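Local coordinates for protein aldehyde dehydrogenase (Anabaena variabilis, PDB 4H7N) that probably oxidises aldehydes to carboxylic acids with NAD+ as the electron acceptor, as a member of the aldehyde dehydrogenase family, at residues A197-I200 against N201-F205; A239-L242 against E243-L247; P374-D377 against V378-V382. All blocks are in the same frame, centred on the assembly; numbering follows the deposited sequence.

Interaction 1 (A197-I200 against N201-F205)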
loop_
_atom_site.group_PDB
_atom_site.type_symbol
_atom_site.label_atom_id
_atom_site.label_comp_id
_atom_site.label_asym_id
_atom_site.label_seq_id
_atom_site.Cartn_x
_atom_site.Cartn_y
_atom_site.Cartn_z
ATOM N N ALA A 197 19.365 4.849 5.267
ATOM C CA ALA A 197 19.450 4.440 3.879
ATOM C C ALA A 197 19.967 3.024 3.741
ATOM O O ALA A 197 19.396 2.230 2.969
ATOM C CB ALA A 197 20.326 5.421 3.068
ATOM N N ASN A 198 21.040 2.687 4.465
ATOM C CA ASN A 198 21.561 1.315 4.432
ATOM C C ASN A 198 20.540 0.227 4.845
ATOM O O ASN A 198 20.420 -0.803 4.205
ATOM C CB ASN A 198 22.823 1.164 5.276
ATOM C CG ASN A 198 24.025 1.867 4.662
ATOM O OD1 ASN A 198 24.075 2.104 3.448
ATOM N ND2 ASN A 198 24.999 2.227 5.504
ATOM N N LEU A 199 19.805 0.482 5.926
ATOM C CA LEU A 199 18.790 -0.436 6.410
ATOM C C LEU A 199 17.752 -0.772 5.409
ATOM O O LEU A 199 17.286 -1.899 5.386
ATOM C CB LEU A 199 18.106 0.188 7.642
ATOM C CG LEU A 199 17.075 -0.640 8.375
ATOM C CD1 LEU A 199 17.764 -1.889 8.912
ATOM C CD2 LEU A 199 16.497 0.231 9.482
ATOM N N ILE A 200 17.351 0.194 4.587
ATOM C CA ILE A 200 16.342 -0.074 3.560
ATOM C C ILE A 200 16.790 -1.182 2.604
ATOM O O ILE A 200 15.933 -1.951 2.073
ATOM C CB ILE A 200 15.990 1.219 2.799
ATOM C CG1 ILE A 200 15.306 2.209 3.743
ATOM C CG2 ILE A 200 15.145 0.933 1.578
ATOM C CD1 ILE A 200 15.241 3.629 3.203
ATOM N N ASN A 201 18.099 -1.307 2.383
ATOM C CA ASN A 201 18.601 -2.444 1.599
ATOM C C ASN A 201 18.431 -3.822 2.180
ATOM O O ASN A 201 18.570 -4.754 1.423
ATOM C CB ASN A 201 20.029 -2.295 1.179
ATOM C CG ASN A 201 20.240 -1.073 0.340
ATOM O OD1 ASN A 201 19.380 -0.681 -0.441
ATOM N ND2 ASN A 201 21.348 -0.400 0.582
ATOM N N TYR A 202 18.101 -3.962 3.466
ATOM C CA TYR A 202 18.096 -5.276 4.122
ATOM C C TYR A 202 16.720 -5.808 4.581
ATOM O O TYR A 202 16.607 -6.982 4.954
ATOM C CB TYR A 202 19.052 -5.272 5.326
ATOM C CG TYR A 202 20.441 -4.834 4.929
ATOM C CD1 TYR A 202 21.164 -5.533 3.945
ATOM C CD2 TYR A 202 20.994 -3.681 5.439
ATOM C CE1 TYR A 202 22.424 -5.092 3.522
ATOM C CE2 TYR A 202 22.256 -3.236 5.043
ATOM C CZ TYR A 202 22.962 -3.933 4.077
ATOM O OH TYR A 202 24.210 -3.478 3.695
ATOM N N VAL A 203 15.703 -4.957 4.548
ATOM C CA VAL A 203 14.406 -5.268 5.115
ATOM C C VAL A 203 13.386 -5.599 4.022
ATOM O O VAL A 203 13.652 -5.416 2.830
ATOM C CB VAL A 203 13.933 -4.133 6.023
ATOM C CG1 VAL A 203 14.953 -3.902 7.166
ATOM C CG2 VAL A 203 13.682 -2.844 5.307
ATOM N N ASP A 204 12.237 -6.091 4.450
ATOM C CA ASP A 204 11.140 -6.494 3.569
ATOM C C ASP A 204 10.052 -5.434 3.480
ATOM O O ASP A 204 9.138 -5.530 2.664
ATOM C CB ASP A 204 10.517 -7.780 4.109
ATOM C CG ASP A 204 11.523 -8.928 4.187
ATOM O OD1 ASP A 204 12.375 -9.052 3.304
ATOM O OD2 ASP A 204 11.553 -9.666 5.202
ATOM N N PHE A 205 10.146 -4.421 4.328
ATOM C CA PHE A 205 9.093 -3.433 4.550
ATOM C C PHE A 205 9.790 -2.257 5.301
ATOM O O PHE A 205 10.509 -2.485 6.295
ATOM C CB PHE A 205 7.960 -4.045 5.397
ATOM C CG PHE A 205 6.694 -3.203 5.471
ATOM C CD1 PHE A 205 6.687 -1.958 6.081
ATOM C CD2 PHE A 205 5.509 -3.689 4.975
ATOM C CE1 PHE A 205 5.547 -1.190 6.115
ATOM C CE2 PHE A 205 4.332 -2.941 5.032
ATOM C CZ PHE A 205 4.372 -1.671 5.583
#
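N201 and Y202 bond back to N198 and L199 where helix 193-200 gives way to a loop. N201 N donates to N198 O at 3.0 Å, and the bond is bent, with an N-H...O angle of 132°. Y202 N donates to L199 O at 2.9 Å and is much straighter, at 166°. Both bonds run from a residue to the one three places before it, as in a 3-10 turn.

The Y202 ring adds an aromatic contact. Its CG lies beside the backbone N and anti to the carbonyl carbon (chi1 -55°), which turns the ring back along the helix end. There CE2 of Y202 comes within 3.2 Å of N198 O. N201 CB sits over the centre of one face of the ring, 4.2 Å above its plane. Y202 also packs on P27, A31 and C34 of helix 27-46, whose R38 bonds Y202 O and forms a salt bridge with D204.

This is the link between a helix and the next parallel strand, 205-209, in an alpha/beta sheet that probably belongs to the NAD-binding domain. L199 also touches a glycine-rich GxGxxG sequence, which may be a Rossmann-type cofactor motif.

The apolar contact is on the buried side. L199 CD1 meets V203 CG1 at 3.9 Å, and the two side chains cross at a slant. V203 CG1 also lies 3.6 Å from L199 O. I200 packs instead on V218 and T221 of helix 212-225, and R225 of the same helix donates to I200 O.

Interaction 2 (A239-L242 against E243-L247)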
loop_
_atom_site.group_PDB
_atom_site.type_symbol
_atom_site.label_atom_id
_atom_site.label_comp_id
_atom_site.label_asym_id
_atom_site.label_seq_id
_atom_site.Cartn_x
_atom_site.Cartn_y
_atom_site.Cartn_z
ATOM N N ALA A 239 -6.230 25.396 11.050
ATOM C CA ALA A 239 -7.472 25.507 11.828
ATOM C C ALA A 239 -8.287 26.638 11.238
ATOM O O ALA A 239 -7.744 27.721 10.939
ATOM C CB ALA A 239 -7.147 25.775 13.315
ATOM N N ILE A 240 -9.576 26.379 11.049
ATOM C CA ILE A 240 -10.556 27.332 10.554
ATOM C C ILE A 240 -11.522 27.568 11.719
ATOM O O ILE A 240 -12.101 26.599 12.298
ATOM C CB ILE A 240 -11.346 26.767 9.348
ATOM C CG1 ILE A 240 -10.430 26.565 8.133
ATOM C CG2 ILE A 240 -12.425 27.740 8.908
ATOM C CD1 ILE A 240 -11.113 25.848 6.960
ATOM N N VAL A 241 -11.704 28.840 12.036
ATOM C CA VAL A 241 -12.619 29.292 13.111
ATOM C C VAL A 241 -13.727 30.120 12.469
ATOM O O VAL A 241 -13.498 31.258 12.007
ATOM C CB VAL A 241 -11.878 30.140 14.162
ATOM C CG1 VAL A 241 -12.826 30.524 15.289
ATOM C CG2 VAL A 241 -10.717 29.351 14.741
ATOM N N LEU A 242 -14.913 29.516 12.367
ATOM C CA LEU A 242 -16.079 30.200 11.825
ATOM C C LEU A 242 -16.682 31.145 12.836
ATOM O O LEU A 242 -16.445 31.049 14.070
ATOM C CB LEU A 242 -17.133 29.171 11.359
ATOM C CG LEU A 242 -16.596 28.120 10.369
ATOM C CD1 LEU A 242 -17.690 27.101 10.091
ATOM C CD2 LEU A 242 -16.101 28.767 9.075
ATOM N N GLU A 243 -17.520 32.027 12.288
ATOM C CA GLU A 243 -18.102 33.136 13.019
ATOM C C GLU A 243 -18.883 32.674 14.250
ATOM O O GLU A 243 -18.839 33.345 15.267
ATOM C CB GLU A 243 -19.043 33.859 12.046
ATOM C CG GLU A 243 -19.561 35.181 12.514
ATOM C CD GLU A 243 -20.115 35.969 11.328
ATOM O OE1 GLU A 243 -21.018 35.452 10.620
ATOM O OE2 GLU A 243 -19.610 37.074 11.072
ATOM N N SER A 244 -19.599 31.545 14.133
ATOM C CA SER A 244 -20.393 30.955 15.217
ATOM C C SER A 244 -19.582 30.188 16.291
ATOM O O SER A 244 -20.165 29.636 17.231
ATOM C CB SER A 244 -21.415 29.976 14.621
ATOM O OG SER A 244 -20.786 28.876 13.980
ATOM N N ALA A 245 -18.262 30.113 16.137
ATOM C CA ALA A 245 -17.456 29.235 17.030
ATOM C C ALA A 245 -17.515 29.631 18.497
ATOM O O ALA A 245 -17.738 30.776 18.805
ATOM C CB ALA A 245 -15.991 29.227 16.598
ATOM N N ASN A 246 -17.213 28.686 19.390
ATOM C CA ASN A 246 -17.004 28.987 20.805
ATOM C C ASN A 246 -15.540 29.415 20.937
ATOM O O ASN A 246 -14.641 28.559 20.910
ATOM C CB ASN A 246 -17.292 27.758 21.682
ATOM C CG ASN A 246 -17.053 28.003 23.171
ATOM O OD1 ASN A 246 -16.229 28.822 23.568
ATOM N ND2 ASN A 246 -17.756 27.245 24.010
ATOM N N LEU A 247 -15.301 30.722 21.050
ATOM C CA LEU A 247 -13.929 31.262 20.987
ATOM C C LEU A 247 -13.062 30.892 22.175
ATOM O O LEU A 247 -11.836 30.859 22.056
ATOM C CB LEU A 247 -13.941 32.782 20.858
ATOM C CG LEU A 247 -14.616 33.291 19.578
ATOM C CD1 LEU A 247 -14.612 34.820 19.598
ATOM C CD2 LEU A 247 -13.933 32.738 18.342
#
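V241 CG1 faces two methyl groups beyond the turn. A245 CB lies 3.7 Å from it and L247 CD2 lies 3.9 Å from it. The V241 and L247 side chains meet at a slant, and one branch of each does the touching. V241 CG1 is anti to the backbone N (chi1 -177°), which sets it beside the carbonyl carbon and puts it where the returning chain meets it. A245 CB points at the strand end and also lies 3.1 Å from L242 O. F282 of helix 279-292 packs on both V241 and L247.

The backbone between them is a type I beta turn from L242 to A245. It joins strand 237-241 to helix 247-259 in the alpha/beta domain that holds the seven-stranded sheet, probably the catalytic domain of this family. A245 N closes the turn on L242 O at 2.9 Å, with an N-H...O angle of 156°.

L242 packs on E403 and V407 of helix 401-408, while S244 OG bonds E403 OE1 and G399 N, and E243 OE2 bonds S277 OG. N246 is the N-cap of helix 247-259, and its OD1 accepts from L249 N.

Interaction 3 (P374-D377 against V378-V382)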
loop_
_atom_site.group_PDB
_atom_site.type_symbol
_atom_site.label_atom_id
_atom_site.label_comp_id
_atom_site.label_asym_id
_atom_site.label_seq_id
_atom_site.Cartn_x
_atom_site.Cartn_y
_atom_site.Cartn_z
ATOM N N PRO A 374 -7.410 36.675 8.762
ATOM C CA PRO A 374 -8.869 36.733 8.627
ATOM C C PRO A 374 -9.384 36.136 7.302
ATOM O O PRO A 374 -8.635 36.060 6.353
ATOM C CB PRO A 374 -9.153 38.243 8.670
ATOM C CG PRO A 374 -7.928 38.878 8.136
ATOM C CD PRO A 374 -6.768 37.954 8.402
ATOM N N PHE A 375 -10.634 35.684 7.250
ATOM C CA PHE A 375 -11.314 35.433 5.957
ATOM C C PHE A 375 -12.685 36.122 5.827
ATOM O O PHE A 375 -13.437 36.225 6.792
ATOM C CB PHE A 375 -11.430 33.933 5.622
ATOM C CG PHE A 375 -12.162 33.141 6.639
ATOM C CD1 PHE A 375 -13.538 33.034 6.585
ATOM C CD2 PHE A 375 -11.482 32.485 7.664
ATOM C CE1 PHE A 375 -14.234 32.280 7.524
ATOM C CE2 PHE A 375 -12.181 31.741 8.618
ATOM C CZ PHE A 375 -13.556 31.626 8.547
ATOM N N PRO A 376 -13.012 36.611 4.614
ATOM C CA PRO A 376 -14.320 37.209 4.398
ATOM C C PRO A 376 -15.465 36.215 4.242
ATOM O O PRO A 376 -16.609 36.588 4.476
ATOM C CB PRO A 376 -14.130 37.995 3.100
ATOM C CG PRO A 376 -13.098 37.217 2.361
ATOM C CD PRO A 376 -12.161 36.703 3.416
ATOM N N ASP A 377 -15.188 34.988 3.821
ATOM C CA ASP A 377 -16.246 33.977 3.632
ATOM C C ASP A 377 -15.643 32.589 3.664
ATOM O O ASP A 377 -14.433 32.434 3.553
ATOM C CB ASP A 377 -16.981 34.191 2.301
ATOM C CG ASP A 377 -16.022 34.313 1.134
ATOM O OD1 ASP A 377 -15.329 33.327 0.802
ATOM O OD2 ASP A 377 -15.941 35.419 0.561
ATOM N N VAL A 378 -16.504 31.594 3.814
ATOM C CA VAL A 378 -16.105 30.203 3.954
ATOM C C VAL A 378 -15.394 29.707 2.711
ATOM O O VAL A 378 -14.459 28.929 2.796
ATOM C CB VAL A 378 -17.319 29.281 4.171
ATOM C CG1 VAL A 378 -16.846 27.838 4.255
ATOM C CG2 VAL A 378 -18.059 29.660 5.446
ATOM N N GLU A 379 -15.815 30.180 1.547
ATOM C CA GLU A 379 -15.205 29.703 0.314
ATOM C C GLU A 379 -13.733 30.074 0.325
ATOM O O GLU A 379 -12.898 29.264 -0.019
ATOM C CB GLU A 379 -15.923 30.269 -0.931
ATOM C CG GLU A 379 -17.438 29.963 -1.025
ATOM C CD GLU A 379 -18.361 30.665 0.036
ATOM O OE1 GLU A 379 -18.054 31.744 0.600
ATOM O OE2 GLU A 379 -19.440 30.112 0.349
ATOM N N GLU A 380 -13.394 31.278 0.791
ATOM C CA GLU A 380 -11.995 31.660 0.930
ATOM C C GLU A 380 -11.229 30.867 2.025
ATOM O O GLU A 380 -10.068 30.492 1.838
ATOM C CB GLU A 380 -11.889 33.154 1.196
ATOM C CG GLU A 380 -10.455 33.681 1.323
ATOM C CD GLU A 380 -9.627 33.614 0.017
ATOM O OE1 GLU A 380 -10.132 33.079 -0.998
ATOM O OE2 GLU A 380 -8.468 34.106 -0.005
ATOM N N ALA A 381 -11.875 30.642 3.157
ATOM C CA ALA A 381 -11.284 29.810 4.225
ATOM C C ALA A 381 -10.895 28.426 3.723
ATOM O O ALA A 381 -9.800 27.953 3.994
ATOM C CB ALA A 381 -12.246 29.711 5.398
ATOM N N VAL A 382 -11.801 27.770 2.984
ATOM C CA VAL A 382 -11.534 26.468 2.387
ATOM C C VAL A 382 -10.383 26.554 1.350
ATOM O O VAL A 382 -9.488 25.702 1.359
ATOM C CB VAL A 382 -12.807 25.895 1.720
ATOM C CG1 VAL A 382 -12.509 24.707 0.811
ATOM C CG2 VAL A 382 -13.801 25.483 2.824
#
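D377 and F375 both place CG between the backbone N and the carbonyl carbon, with chi1 of 51° in D377. In D377 this brings the carboxylate back over the first turn of helix 378-386. In F375 it sets the ring against A381. D377 is the N-cap of the helix, at the junction of strand 369-375 and the helix that follows it in the alpha/beta fold.

D377 OD1 accepts from E380 N at 2.8 Å, with an N-H...O angle of 156°. The donor meets OD1 nearly along its C-O bond. D377 O takes the next amide, A381 N, at 3.1 Å. The same residue thus grips the helix start with its side chain and its backbone. Replacing D377 with an alanine removes OD1, and E380 N would probably lose its capping acceptor, leaving the first turn less well held.

The E379 chain bends at chi2 and brings OE1 to 3.2 Å from D377 OD1. The two carboxylates are like charges, and their planes are turned well out of parallel. This closeness would probably raise the proton affinity of one of them, while the amides at the helix start should partly offset it.

P376 CD lies 4.1 Å from E380 CG, and the two side chains meet at a slant. V378 packs on V407 of helix 401-408. The F375 ring packs on Y273 and A275 of strand 269-275. A381 CB makes a CH-pi contact over one ring face, 3.5 Å from the F375 centroid and 6° off the ring normal.

How the interactions relate
Interactions 2 and 3 lie side by side, with centres about 12 Å apart, and both follow strands of the seven-stranded sheet. They touch directly. F375 CZ comes 3.5 Å from V241 O and 3.9 Å from L242 CD2, so a phenylalanine of one strand end packs on the other. Interaction 1 leads into strand 205-209 of the other sheet, and its centre is about 46 Å from that of interaction 2. In each, apolar side chains are buried (L199 and V203, V241, F375 and A381), while N201, E243 and E379 lie at the surface. Interaction 1 ends a helix and has arginines on its carbonyls. Interactions 2 and 3 lead into helices and add N-cap side chains, N246 and D377, to their backbone bonds.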